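Inositol monophosphatase family protein (PDB 5I3S) probably hydrolyses inositol monophosphate or related phosphate esters, as a member of the inositol monophosphatase family with the sugar phosphatase fold. Local coordinates at residues 182-185 and 186-189. Numbering follows the deposited sequence.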
loop_
_atom_site.group_PDB
_atom_site.type_symbol
_atom_site.label_atom_id
_atom_site.label_comp_id
_atom_site.label_asym_id
_atom_site.label_seq_id
_atom_site.Cartn_x
_atom_site.Cartn_y
_atom_site.Cartn_z
ATOM N N GLY A 182 -5.913 -0.100 -0.741
ATOM C CA GLY A 182 -7.198 -0.330 -0.079
ATOM C C GLY A 182 -8.090 0.904 -0.015
ATOM O O GLY A 182 -9.137 0.825 0.615
ATOM N N SER A 183 -7.670 2.028 -0.616
ATOM C CA SER A 183 -8.528 3.192 -0.766
ATOM C C SER A 183 -8.591 3.704 -2.196
ATOM O O SER A 183 -7.693 4.397 -2.650
ATOM C CB SER A 183 -8.026 4.327 0.085
ATOM O OG SER A 183 -8.766 5.488 -0.249
ATOM N N ALA A 184 -9.695 3.446 -2.876
ATOM C CA ALA A 184 -9.810 3.748 -4.281
ATOM C C ALA A 184 -9.509 5.190 -4.633
ATOM O O ALA A 184 -8.777 5.449 -5.595
ATOM C CB ALA A 184 -11.166 3.322 -4.802
ATOM N N ALA A 185 -10.020 6.122 -3.822
ATOM C CA ALA A 185 -9.789 7.547 -4.066
ATOM C C ALA A 185 -8.309 7.916 -3.950
ATOM O O ALA A 185 -7.771 8.695 -4.796
ATOM C CB ALA A 185 -10.613 8.376 -3.095
ATOM N N LEU A 186 -7.652 7.361 -2.917
ATOM C CA LEU A 186 -6.185 7.518 -2.762
ATOM C C LEU A 186 -5.372 6.766 -3.827
ATOM O O LEU A 186 -4.303 7.206 -4.212
ATOM C CB LEU A 186 -5.719 7.167 -1.343
ATOM C CG LEU A 186 -6.182 8.231 -0.333
ATOM C CD1 LEU A 186 -6.081 7.699 1.110
ATOM C CD2 LEU A 186 -5.423 9.544 -0.517
ATOM N N GLU A 187 -5.875 5.643 -4.323
ATOM C CA GLU A 187 -5.189 4.949 -5.444
ATOM C C GLU A 187 -5.249 5.733 -6.771
ATOM O O GLU A 187 -4.297 5.743 -7.540
ATOM C CB GLU A 187 -5.689 3.504 -5.594
ATOM C CG GLU A 187 -5.096 2.596 -4.513
ATOM C CD GLU A 187 -5.983 1.441 -4.115
ATOM O OE1 GLU A 187 -7.230 1.603 -3.947
ATOM O OE2 GLU A 187 -5.434 0.358 -3.955
ATOM N N ILE A 188 -6.375 6.379 -7.027
ATOM C CA ILE A 188 -6.554 7.212 -8.219
ATOM C C ILE A 188 -5.652 8.455 -8.062
ATOM O O ILE A 188 -4.978 8.843 -8.979
ATOM C CB ILE A 188 -8.052 7.586 -8.364
ATOM C CG1 ILE A 188 -8.893 6.366 -8.709
ATOM C CG2 ILE A 188 -8.292 8.710 -9.384
ATOM C CD1 ILE A 188 -10.396 6.638 -8.603
ATOM N N VAL A 189 -5.614 9.065 -6.890
ATOM C CA VAL A 189 -4.598 10.103 -6.624
ATOM C C VAL A 189 -3.138 9.602 -6.758
ATOM O O VAL A 189 -2.305 10.351 -7.267
ATOM C CB VAL A 189 -4.805 10.741 -5.248
ATOM C CG1 VAL A 189 -3.590 11.542 -4.795
ATOM C CG2 VAL A 189 -6.037 11.607 -5.288
#
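S183 caps the N-terminus of helix 184-193, and L186 and E187 in the first turn reach back to the residues leading into it. S183 OG accepts a weak capping bond from L186 N (3.4 Å). With OG anti to the backbone N (chi1 171°), the hydroxyl sits beside the carbonyl carbon, where L186 N can point to it. The same hydroxyl also bonds to the backbone O of D86, and A185 N bonds to the D86 carboxylate.

Backbone bonds start the helix. S183 O accepts E187 N at 2.8 Å. A184 O accepts I188 N, and A185 O accepts V189 N. The I188 CG1 methylene lies against A184 O at 3.2 Å.

E187 CG lies beside its backbone N, and the extended chain runs back alongside the S183 carbonyl. G182 N gives a weak bond to E187 OE2 (3.3 Å, N-H...O angle 158°). Y181 N binds the same oxygen, so two consecutive amides hold this end of the carboxylate. OE1 lies beside the S183 carbonyl.

Apolar contact is slight. L186 CD1 packs alongside S183 CB at 4.0 Å, and the leucine continues onto V115 and Y124.

S183 and the A185 amide together tie the helix start to D86. The Y181 and G182 amides, the latter weakly, fix OE2 and so orient the carboxylate. A phosphate ion, probably from the crystallisation liquor, is modelled doubtfully close to E187.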